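Side-chain contacts in carbon monoxide dehydrogenase (Thermococcus sp. AM4, PDB 6T7J), which catalyses the interconversion of carbon monoxide and carbon dioxide with ferredoxin-type electron acceptors at a metal cluster, modelled here in a broken, nickel-free form: residues Ser15-Val20 against Ala486-Leu491; Val110-Gly113 against Gly117-Gln120; Leu539-Ser544 against Lys626-Pro631; Glu167-Leu172 against Ser223-Trp228. All coordinates share one frame; numbering follows the deposited sequence.

Interaction 1 of 4, residues Ser15-Val20 against Ala486-Leu491; sequences SATKGV and AAMEGL
A16 and T17 pass the last turn of helix 480-489 at M488 and E489, and the backbones come nearest at T17 and E489, whose CA atoms are 6.5 Å apart. No hydrogen bond joins the two segments. Residues T17 to V20 form a type II turn, with G19 as N-cap of helix 20-30, while G490 leaves helical geometry with positive phi. The apolar touch is methyl to methyl: T17 CG2 meets M488 CE at 3.7 Å, the two side chains crossing at a slant. A bend at the last methionine torsion (chi3 -59°) carries CE to the threonine. T17 keeps its hydroxyl for its own loop, OG1 donating to S15 OG at 3.1 Å; the same S15 oxygen accepts from T17 N at 3.0 Å, almost straight, and also bonds H458. With an alanine in place of T17, S15 would probably lose one of its donors and M488 CE the methyl it leans on. E489 OE1 stops 3.5 Å from A16 O, two acceptors side by side; its other oxygen, OE2, has a long, weak ion pair with K467. S15 and T17 make an ST turn in the N-terminal loop, which packs against the end of the helix whose first turn holds C481, a residue of the broken-cluster pocket; the M488 side chain lies about 11 Å from the broken Fe4S4 cluster.

Interaction 2 of 4, residues Val110-Gly113 against Gly117-Gln120; sequences VFKG and GRFQ
R118 and F119 reach back to G113 because both carry CG beside the backbone N and anti to the carbonyl carbon (chi1 -70° and -57°), and a further bend at chi3 swings the arginine head over the glycine. One face of the guanidinium lies above G113 CA, which is 3.8 Å from R118 CZ and set toward the rim of the group. The phenyl ring comes in beside the same atom, F119 CD2 standing 3.5 Å from G113 CA, and V110 O sits in the ring plane at its edge, 3.5 Å from F119 CD2. G113 O takes the 2.7 Å bond from R118 N, nearly in line with the carbonyl, and a weak one from F119 N at 3.4 Å. The first is the long bond of the Schellman motif in which G117, with positive phi, ends helix 81-115. Putting an alanine in place of F119 would probably open a gap beside G113 CA and leave V110 CG1 without the ring it touches at 4.3 Å. K112 NZ lies 4.6 Å from R118 NH2, but the arginine is salt-bridged to E116, which K112 also faces in a long, weak pair. The shared carboxylate is likely to ease the repulsion between the two cations, while the short R118 N to G113 O bond, helped by the weak one from F119 N, probably sets where the chain turns.

Interaction 3 of 4, residues Leu539-Ser544 against Lys626-Pro631; sequences LGVDIS and KKLGWP
L539 meets W630, and V541 meets L628, where two helix ends come together at the surface. Helix 525-538 and helix 610-627 each finish in a Schellman motif, at G540 and G629, and the residues around the two glycines supply the contact. L539 precedes strand 548-552 of a parallel, Rossmann-like sheet; L628 and W630 belong to the C-terminal tail. The CB atoms of L539 and W630 already point across the contact, and CG beside the backbone N (chi1 -60° and -69°) carries L539 CD2 and the indole on to meet at a slant. L539 comes to the rim of the indole near its plane, while one face of that ring is taken by its own segment: L628 CD1 lies 3.5 Å above it, offset toward the rim. The second branch of L628, CD2, faces V541 CG2 at a loose 4.5 Å. Helix 431-439 closes the group, R438 touching both L539 and W630, and P547 lies against L628 and W630. Nothing polar crosses between the segments; W630 NE1 instead makes a weak hydrogen bond to a butanediol probably left from crystallisation. The closest approach is methyl to benzo carbon, L539 CD2 to W630 CZ2 at 4.0 Å.

Interaction 4 of 4, residues Glu167-Leu172 against Ser223-Trp228; sequences EPLRML and SLADGW
L169, M171 and L172 pack on A225 and W228 in a fully buried, largely apolar contact between the loop that follows helix 146-162 and the middle of the long helix 212-242. No hydrogen bond crosses it, and the backbones come close at two places: 7.4 Å between the CA atoms of L169 and A225, and 6.1 Å between those of L172 and W228. L169 rests one methyl on the helix backbone, CD1 lying 3.7 Å from A225 CA and 3.9 Å from A225 CB; the small side chain of A225 probably allows so close an approach. At the other end L172 CD2 touches W228 CB at 3.6 Å, the two side chains crossing at about a right angle. With CG held beside its backbone N (chi1 -70°), L172 swings its end toward the helix although its CB does not point there. Beyond both, M171 CB sits 3.3 Å from W228 O, close against the carbonyl of a helix that widens into a pi-type turn at 226-228. Bends at chi2 and chi3 fold the rest of M171, which packs along S229, M232 and M233. The loop itself is fixed by E160, whose two carboxylate oxygens accept from R170 N and M171 N, and L172 N bonds back to L169 O in a short 3-10 turn. W228 has its own fixings: NE1 bonds S570, and the ring stands edge-to-face with W183. This is loop-on-helix packing inside the helical domain of the carbon monoxide dehydrogenase fold, tying the connection between helices 146-162 and 177-186 to helix 212-242.

Interaction 4 is the buried one, mostly apolar and with no hydrogen bond across its segments; interaction 3 is also apolar but lies at the surface and is looser. Interactions 1 and 2 are partly buried: in interaction 1 no bond links the two segments, the loop bonding to itself and to neighbours such as H458, whereas interaction 2 carries backbone bonds across. Helix ends shape interactions 1, 2 and 3. Helix 212-242, whose middle carries one side of interaction 4, also touches F111 of interaction 2, and helix 146-162 lies against both. Helix 177-186 touches interactions 3 and 4, whose nearest atoms are about 4 Å apart without touching. Interaction 1 lies across the chain's centre from interactions 2 and 4.

Interaction 1 of 4, residues Ser15-Val20 against Ala486-Leu491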
loop_
_atom_site.group_PDB
_atom_site.type_symbol
_atom_site.label_atom_id
_atom_site.label_comp_id
_atom_site.label_asym_id
_atom_site.label_seq_id
_atom_site.Cartn_x
_atom_site.Cartn_y
_atom_site.Cartn_z
ATOM N N SER A 15 -32.252 -1.637 -12.466
ATOM C CA SER A 15 -32.000 -0.482 -11.619
ATOM C C SER A 15 -33.293 -0.024 -10.959
ATOM O O SER A 15 -34.394 -0.424 -11.345
ATOM C CB SER A 15 -31.377 0.664 -12.421
ATOM O OG SER A 15 -31.566 1.905 -11.766
ATOM N N ALA A 16 -33.136 0.838 -9.956
ATOM C CA ALA A 16 -34.252 1.401 -9.211
ATOM C C ALA A 16 -34.449 2.888 -9.466
ATOM O O ALA A 16 -35.369 3.484 -8.896
ATOM C CB ALA A 16 -34.062 1.158 -7.710
ATOM N N THR A 17 -33.611 3.504 -10.292
ATOM C CA THR A 17 -33.755 4.905 -10.658
ATOM C C THR A 17 -34.212 5.005 -12.107
ATOM O O THR A 17 -33.695 4.302 -12.980
ATOM C CB THR A 17 -32.443 5.670 -10.462
ATOM O OG1 THR A 17 -31.370 4.956 -11.086
ATOM C CG2 THR A 17 -32.139 5.827 -8.981
ATOM N N LYS A 18 -35.189 5.874 -12.352
ATOM C CA LYS A 18 -35.774 5.990 -13.681
ATOM C C LYS A 18 -34.761 6.567 -14.666
ATOM O O LYS A 18 -34.071 7.545 -14.365
ATOM C CB LYS A 18 -37.026 6.865 -13.629
ATOM C CG LYS A 18 -38.106 6.365 -12.684
ATOM C CD LYS A 18 -38.695 5.047 -13.166
ATOM C CE LYS A 18 -39.582 4.414 -12.103
ATOM N NZ LYS A 18 -38.904 3.281 -11.408
ATOM N N GLY A 19 -34.670 5.950 -15.842
ATOM C CA GLY A 19 -33.784 6.390 -16.899
ATOM C C GLY A 19 -32.607 5.471 -17.158
ATOM O O GLY A 19 -32.040 5.511 -18.259
ATOM N N VAL A 20 -32.225 4.646 -16.181
ATOM C CA VAL A 20 -31.068 3.772 -16.356
ATOM C C VAL A 20 -31.355 2.702 -17.404
ATOM O O VAL A 20 -30.507 2.400 -18.254
ATOM C CB VAL A 20 -30.665 3.153 -15.004
ATOM C CG1 VAL A 20 -29.594 2.090 -15.196
ATOM C CG2 VAL A 20 -30.184 4.236 -14.048
ATOM N N ALA A 486 -30.785 8.527 -3.037
ATOM C CA ALA A 486 -31.911 9.042 -2.267
ATOM C C ALA A 486 -32.444 10.332 -2.872
ATOM O O ALA A 486 -33.659 10.563 -2.889
ATOM C CB ALA A 486 -31.495 9.260 -0.812
ATOM N N ALA A 487 -31.551 11.181 -3.383
ATOM C CA ALA A 487 -31.983 12.427 -4.002
ATOM C C ALA A 487 -32.729 12.165 -5.303
ATOM O O ALA A 487 -33.738 12.817 -5.587
ATOM C CB ALA A 487 -30.776 13.335 -4.244
ATOM N N MET A 488 -32.252 11.209 -6.104
ATOM C CA MET A 488 -32.922 10.913 -7.365
ATOM C C MET A 488 -34.263 10.223 -7.144
ATOM O O MET A 488 -35.173 10.365 -7.969
ATOM C CB MET A 488 -32.024 10.051 -8.250
ATOM C CG MET A 488 -30.760 10.748 -8.712
ATOM S SD MET A 488 -29.738 9.686 -9.744
ATOM C CE MET A 488 -29.436 8.325 -8.618
ATOM N N GLU A 489 -34.407 9.474 -6.048
ATOM C CA GLU A 489 -35.672 8.794 -5.798
ATOM C C GLU A 489 -36.748 9.762 -5.318
ATOM O O GLU A 489 -37.915 9.643 -5.707
ATOM C CB GLU A 489 -35.481 7.673 -4.778
ATOM C CG GLU A 489 -36.773 6.972 -4.407
ATOM C CD GLU A 489 -37.070 5.790 -5.309
ATOM O OE1 GLU A 489 -36.180 5.401 -6.096
ATOM O OE2 GLU A 489 -38.193 5.246 -5.229
ATOM N N GLY A 490 -36.377 10.725 -4.479
ATOM C CA GLY A 490 -37.344 11.651 -3.929
ATOM C C GLY A 490 -37.370 11.612 -2.417
ATOM O O GLY A 490 -38.215 12.251 -1.784
ATOM N N LEU A 491 -36.442 10.858 -1.829
ATOM C CA LEU A 491 -36.355 10.738 -0.380
ATOM C C LEU A 491 -35.771 11.977 0.284
ATOM O O LEU A 491 -35.719 12.029 1.517
ATOM C CB LEU A 491 -35.525 9.509 -0.012
ATOM C CG LEU A 491 -36.109 8.170 -0.463
ATOM C CD1 LEU A 491 -35.151 7.038 -0.146
ATOM C CD2 LEU A 491 -37.463 7.932 0.189
#

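Interaction 2 of 4, residues Val110-Gly113 against Gly117-Gln120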
loop_
_atom_site.group_PDB
_atom_site.type_symbol
_atom_site.label_atom_id
_atom_site.label_comp_id
_atom_site.label_asym_id
_atom_site.label_seq_id
_atom_site.Cartn_x
_atom_site.Cartn_y
_atom_site.Cartn_z
ATOM N N VAL A 110 -3.476 23.189 -0.978
ATOM C CA VAL A 110 -4.144 24.427 -1.386
ATOM C C VAL A 110 -4.384 25.339 -0.180
ATOM O O VAL A 110 -4.192 26.562 -0.256
ATOM C CB VAL A 110 -5.455 24.117 -2.132
ATOM C CG1 VAL A 110 -6.206 25.407 -2.442
ATOM C CG2 VAL A 110 -5.159 23.354 -3.413
ATOM N N PHE A 111 -4.795 24.760 0.951
ATOM C CA PHE A 111 -5.074 25.554 2.144
ATOM C C PHE A 111 -3.812 26.229 2.670
ATOM O O PHE A 111 -3.849 27.388 3.103
ATOM C CB PHE A 111 -5.701 24.656 3.213
ATOM C CG PHE A 111 -5.810 25.292 4.567
ATOM C CD1 PHE A 111 -6.666 26.357 4.784
ATOM C CD2 PHE A 111 -5.067 24.807 5.631
ATOM C CE1 PHE A 111 -6.771 26.931 6.034
ATOM C CE2 PHE A 111 -5.170 25.379 6.883
ATOM C CZ PHE A 111 -6.021 26.444 7.084
ATOM N N LYS A 112 -2.681 25.523 2.631
ATOM C CA LYS A 112 -1.417 26.111 3.057
ATOM C C LYS A 112 -0.971 27.206 2.098
ATOM O O LYS A 112 -0.441 28.237 2.530
ATOM C CB LYS A 112 -0.347 25.025 3.170
ATOM C CG LYS A 112 0.959 25.496 3.781
ATOM C CD LYS A 112 2.125 24.653 3.293
ATOM C CE LYS A 112 3.432 25.077 3.947
ATOM N NZ LYS A 112 4.615 24.492 3.253
ATOM N N GLY A 113 -1.172 27.001 0.795
ATOM C CA GLY A 113 -0.869 28.055 -0.157
ATOM C C GLY A 113 -1.699 29.304 0.069
ATOM O O GLY A 113 -1.221 30.420 -0.148
ATOM N N GLY A 117 -0.610 33.242 1.393
ATOM C CA GLY A 117 -0.927 34.284 0.438
ATOM C C GLY A 117 -0.506 33.993 -0.984
ATOM O O GLY A 117 -0.216 34.927 -1.738
ATOM N N ARG A 118 -0.477 32.722 -1.383
ATOM C CA ARG A 118 0.012 32.328 -2.700
ATOM C C ARG A 118 -1.110 32.054 -3.697
ATOM O O ARG A 118 -1.051 32.524 -4.837
ATOM C CB ARG A 118 0.917 31.096 -2.574
ATOM C CG ARG A 118 2.254 31.385 -1.903
ATOM C CD ARG A 118 3.264 30.269 -2.141
ATOM N NE ARG A 118 3.314 29.335 -1.020
ATOM C CZ ARG A 118 2.865 28.085 -1.067
ATOM N NH1 ARG A 118 2.333 27.608 -2.185
ATOM N NH2 ARG A 118 2.951 27.308 0.005
ATOM N N PHE A 119 -2.137 31.304 -3.294
ATOM C CA PHE A 119 -3.245 30.957 -4.185
ATOM C C PHE A 119 -4.380 31.948 -3.951
ATOM O O PHE A 119 -5.356 31.669 -3.255
ATOM C CB PHE A 119 -3.704 29.521 -3.950
ATOM C CG PHE A 119 -2.618 28.497 -4.104
ATOM C CD1 PHE A 119 -1.721 28.569 -5.154
ATOM C CD2 PHE A 119 -2.504 27.454 -3.199
ATOM C CE1 PHE A 119 -0.723 27.621 -5.295
ATOM C CE2 PHE A 119 -1.511 26.505 -3.335
ATOM C CZ PHE A 119 -0.618 26.589 -4.385
ATOM N N GLN A 120 -4.252 33.126 -4.561
ATOM C CA GLN A 120 -5.255 34.161 -4.344
ATOM C C GLN A 120 -6.581 33.863 -5.029
ATOM O O GLN A 120 -7.526 34.644 -4.867
ATOM C CB GLN A 120 -4.724 35.518 -4.806
ATOM C CG GLN A 120 -3.321 35.833 -4.317
ATOM C CD GLN A 120 -3.281 37.032 -3.388
ATOM O OE1 GLN A 120 -3.484 38.170 -3.814
ATOM N NE2 GLN A 120 -3.022 36.781 -2.110
#

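Interaction 3 of 4, residues Leu539-Ser544 against Lys626-Pro631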
loop_
_atom_site.group_PDB
_atom_site.type_symbol
_atom_site.label_atom_id
_atom_site.label_comp_id
_atom_site.label_asym_id
_atom_site.label_seq_id
_atom_site.Cartn_x
_atom_site.Cartn_y
_atom_site.Cartn_z
ATOM N N LEU A 539 -24.888 13.083 25.927
ATOM C CA LEU A 539 -25.577 12.153 26.808
ATOM C C LEU A 539 -24.655 11.518 27.843
ATOM O O LEU A 539 -25.117 10.683 28.628
ATOM C CB LEU A 539 -26.261 11.060 25.977
ATOM C CG LEU A 539 -27.311 11.549 24.971
ATOM C CD1 LEU A 539 -27.394 10.629 23.762
ATOM C CD2 LEU A 539 -28.672 11.678 25.632
ATOM N N GLY A 540 -23.377 11.900 27.875
ATOM C CA GLY A 540 -22.424 11.313 28.799
ATOM C C GLY A 540 -22.216 9.837 28.527
ATOM O O GLY A 540 -22.195 9.013 29.447
ATOM N N VAL A 541 -22.032 9.507 27.251
ATOM C CA VAL A 541 -22.224 8.156 26.741
ATOM C C VAL A 541 -21.174 7.910 25.658
ATOM O O VAL A 541 -20.646 8.852 25.067
ATOM C CB VAL A 541 -23.685 8.019 26.233
ATOM C CG1 VAL A 541 -23.839 6.975 25.167
ATOM C CG2 VAL A 541 -24.631 7.727 27.388
ATOM N N ASP A 542 -20.823 6.643 25.441
ATOM C CA ASP A 542 -19.944 6.328 24.324
ATOM C C ASP A 542 -20.750 6.209 23.031
ATOM O O ASP A 542 -21.963 5.996 23.043
ATOM C CB ASP A 542 -19.169 5.033 24.581
ATOM C CG ASP A 542 -17.952 4.894 23.682
ATOM O OD1 ASP A 542 -17.527 5.908 23.087
ATOM O OD2 ASP A 542 -17.419 3.770 23.565
ATOM N N ILE A 543 -20.055 6.359 21.899
ATOM C CA ILE A 543 -20.714 6.198 20.604
ATOM C C ILE A 543 -21.353 4.820 20.496
ATOM O O ILE A 543 -22.424 4.665 19.895
ATOM C CB ILE A 543 -19.710 6.448 19.459
ATOM C CG1 ILE A 543 -19.303 7.923 19.417
ATOM C CG2 ILE A 543 -20.298 6.026 18.122
ATOM C CD1 ILE A 543 -18.194 8.223 18.423
ATOM N N SER A 544 -20.732 3.807 21.105
ATOM C CA SER A 544 -21.242 2.446 21.004
ATOM C C SER A 544 -22.576 2.257 21.718
ATOM O O SER A 544 -23.297 1.305 21.401
ATOM C CB SER A 544 -20.212 1.460 21.558
ATOM O OG SER A 544 -19.493 2.029 22.638
ATOM N N LYS A 626 -33.088 -0.272 24.745
ATOM C CA LYS A 626 -33.341 -1.004 25.982
ATOM C C LYS A 626 -32.165 -0.884 26.944
ATOM O O LYS A 626 -32.356 -0.752 28.158
ATOM C CB LYS A 626 -33.639 -2.473 25.674
ATOM C CG LYS A 626 -34.945 -2.698 24.926
ATOM C CD LYS A 626 -35.186 -4.176 24.626
ATOM C CE LYS A 626 -34.279 -4.680 23.510
ATOM N NZ LYS A 626 -34.919 -5.749 22.687
ATOM N N LYS A 627 -30.936 -0.917 26.420
ATOM C CA LYS A 627 -29.768 -0.772 27.284
ATOM C C LYS A 627 -29.639 0.634 27.859
ATOM O O LYS A 627 -28.965 0.815 28.879
ATOM C CB LYS A 627 -28.498 -1.144 26.520
ATOM C CG LYS A 627 -28.406 -2.614 26.146
ATOM C CD LYS A 627 -27.040 -2.953 25.570
ATOM C CE LYS A 627 -26.990 -4.384 25.057
ATOM N NZ LYS A 627 -27.215 -5.379 26.146
ATOM N N LEU A 628 -30.265 1.629 27.234
ATOM C CA LEU A 628 -30.219 3.007 27.704
ATOM C C LEU A 628 -31.329 3.338 28.694
ATOM O O LEU A 628 -31.425 4.490 29.130
ATOM C CB LEU A 628 -30.297 3.971 26.515
ATOM C CG LEU A 628 -29.010 4.235 25.734
ATOM C CD1 LEU A 628 -29.276 5.218 24.608
ATOM C CD2 LEU A 628 -27.913 4.750 26.651
ATOM N N GLY A 629 -32.164 2.366 29.056
ATOM C CA GLY A 629 -33.283 2.646 29.932
ATOM C C GLY A 629 -34.349 3.523 29.320
ATOM O O GLY A 629 -35.156 4.104 30.049
ATOM N N TRP A 630 -34.373 3.639 28.000
ATOM C CA TRP A 630 -35.333 4.476 27.302
ATOM C C TRP A 630 -36.568 3.673 26.926
ATOM O O TRP A 630 -36.527 2.439 26.862
ATOM C CB TRP A 630 -34.696 5.068 26.046
ATOM C CG TRP A 630 -33.630 6.079 26.323
ATOM C CD1 TRP A 630 -33.226 6.531 27.545
ATOM C CD2 TRP A 630 -32.828 6.765 25.355
ATOM N NE1 TRP A 630 -32.221 7.456 27.398
ATOM C CE2 TRP A 630 -31.958 7.616 26.062
ATOM C CE3 TRP A 630 -32.760 6.739 23.959
ATOM C CZ2 TRP A 630 -31.032 8.437 25.421
ATOM C CZ3 TRP A 630 -31.842 7.556 23.324
ATOM C CH2 TRP A 630 -30.990 8.393 24.056
ATOM N N PRO A 631 -37.701 4.347 26.671
ATOM C CA PRO A 631 -38.894 3.647 26.184
ATOM C C PRO A 631 -38.676 3.011 24.820
ATOM O O PRO A 631 -37.623 3.198 24.213
ATOM C CB PRO A 631 -39.949 4.759 26.101
ATOM C CG PRO A 631 -39.171 6.031 26.071
ATOM C CD PRO A 631 -37.971 5.772 26.923
#

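Interaction 4 of 4, residues Glu167-Leu172 against Ser223-Trp228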
loop_
_atom_site.group_PDB
_atom_site.type_symbol
_atom_site.label_atom_id
_atom_site.label_comp_id
_atom_site.label_asym_id
_atom_site.label_seq_id
_atom_site.Cartn_x
_atom_site.Cartn_y
_atom_site.Cartn_z
ATOM N N GLU A 167 3.222 9.236 19.164
ATOM C CA GLU A 167 2.105 9.986 19.706
ATOM C C GLU A 167 0.904 9.874 18.769
ATOM O O GLU A 167 1.069 9.732 17.554
ATOM C CB GLU A 167 2.488 11.454 19.892
ATOM C CG GLU A 167 3.273 11.738 21.165
ATOM C CD GLU A 167 4.776 11.663 20.959
ATOM O OE1 GLU A 167 5.490 12.570 21.437
ATOM O OE2 GLU A 167 5.242 10.694 20.322
ATOM N N PRO A 168 -0.311 9.927 19.306
ATOM C CA PRO A 168 -1.499 9.792 18.457
ATOM C C PRO A 168 -1.682 10.995 17.545
ATOM O O PRO A 168 -1.148 12.081 17.780
ATOM C CB PRO A 168 -2.651 9.683 19.464
ATOM C CG PRO A 168 -2.003 9.358 20.776
ATOM C CD PRO A 168 -0.662 10.011 20.733
ATOM N N LEU A 169 -2.459 10.776 16.486
ATOM C CA LEU A 169 -2.768 11.839 15.538
ATOM C C LEU A 169 -3.421 13.017 16.249
ATOM O O LEU A 169 -4.260 12.841 17.137
ATOM C CB LEU A 169 -3.693 11.311 14.442
ATOM C CG LEU A 169 -3.043 10.512 13.314
ATOM C CD1 LEU A 169 -4.101 9.799 12.500
ATOM C CD2 LEU A 169 -2.214 11.428 12.426
ATOM N N ARG A 170 -3.029 14.230 15.851
ATOM C CA ARG A 170 -3.557 15.427 16.497
ATOM C C ARG A 170 -5.066 15.541 16.314
ATOM O O ARG A 170 -5.786 15.890 17.257
ATOM C CB ARG A 170 -2.858 16.671 15.950
ATOM C CG ARG A 170 -1.349 16.651 16.115
ATOM C CD ARG A 170 -0.943 16.945 17.549
ATOM N NE ARG A 170 -1.456 18.233 18.004
ATOM C CZ ARG A 170 -0.773 19.371 17.949
ATOM N NH1 ARG A 170 -1.322 20.496 18.386
ATOM N NH2 ARG A 170 0.459 19.386 17.459
ATOM N N MET A 171 -5.566 15.233 15.113
ATOM C CA MET A 171 -6.990 15.387 14.832
ATOM C C MET A 171 -7.864 14.525 15.739
ATOM O O MET A 171 -9.069 14.783 15.846
ATOM C CB MET A 171 -7.276 15.061 13.366
ATOM C CG MET A 171 -6.737 16.090 12.385
ATOM S SD MET A 171 -7.584 17.677 12.493
ATOM C CE MET A 171 -9.027 17.352 11.488
ATOM N N LEU A 172 -7.283 13.522 16.405
ATOM C CA LEU A 172 -8.029 12.734 17.380
ATOM C C LEU A 172 -8.588 13.585 18.513
ATOM O O LEU A 172 -9.449 13.102 19.258
ATOM C CB LEU A 172 -7.145 11.624 17.954
ATOM C CG LEU A 172 -6.777 10.486 17.000
ATOM C CD1 LEU A 172 -6.121 9.345 17.757
ATOM C CD2 LEU A 172 -8.001 9.998 16.246
ATOM N N SER A 223 -7.760 2.506 9.469
ATOM C CA SER A 223 -9.075 3.081 9.218
ATOM C C SER A 223 -9.325 4.282 10.119
ATOM O O SER A 223 -9.940 5.267 9.696
ATOM C CB SER A 223 -10.155 2.023 9.423
ATOM O OG SER A 223 -10.412 1.835 10.805
ATOM N N LEU A 224 -8.854 4.221 11.366
ATOM C CA LEU A 224 -9.006 5.364 12.260
ATOM C C LEU A 224 -8.163 6.542 11.789
ATOM O O LEU A 224 -8.602 7.696 11.868
ATOM C CB LEU A 224 -8.638 4.969 13.688
ATOM C CG LEU A 224 -9.644 4.056 14.390
ATOM C CD1 LEU A 224 -9.188 3.727 15.807
ATOM C CD2 LEU A 224 -11.026 4.689 14.394
ATOM N N ALA A 225 -6.948 6.271 11.300
ATOM C CA ALA A 225 -6.154 7.329 10.680
ATOM C C ALA A 225 -6.895 7.969 9.512
ATOM O O ALA A 225 -6.748 9.170 9.264
ATOM C CB ALA A 225 -4.805 6.781 10.213
ATOM N N ASP A 226 -7.687 7.184 8.782
ATOM C CA ASP A 226 -8.499 7.753 7.708
ATOM C C ASP A 226 -9.628 8.615 8.267
ATOM O O ASP A 226 -9.687 9.825 8.018
ATOM C CB ASP A 226 -9.063 6.636 6.822
ATOM C CG ASP A 226 -9.932 7.163 5.676
ATOM O OD1 ASP A 226 -10.060 8.396 5.512
ATOM O OD2 ASP A 226 -10.490 6.331 4.927
ATOM N N GLY A 227 -10.537 8.003 9.029
ATOM C CA GLY A 227 -11.802 8.655 9.331
ATOM C C GLY A 227 -11.658 9.853 10.249
ATOM O O GLY A 227 -12.233 10.915 9.995
ATOM N N TRP A 228 -10.898 9.700 11.329
ATOM C CA TRP A 228 -10.779 10.737 12.343
ATOM C C TRP A 228 -9.635 11.710 12.078
ATOM O O TRP A 228 -9.320 12.528 12.949
ATOM C CB TRP A 228 -10.615 10.097 13.723
ATOM C CG TRP A 228 -11.906 9.591 14.289
ATOM C CD1 TRP A 228 -12.344 8.300 14.305
ATOM C CD2 TRP A 228 -12.932 10.373 14.911
ATOM N NE1 TRP A 228 -13.579 8.227 14.903
ATOM C CE2 TRP A 228 -13.963 9.487 15.283
ATOM C CE3 TRP A 228 -13.078 11.734 15.195
ATOM C CZ2 TRP A 228 -15.124 9.918 15.922
ATOM C CZ3 TRP A 228 -14.233 12.162 15.826
ATOM C CH2 TRP A 228 -15.240 11.256 16.184
#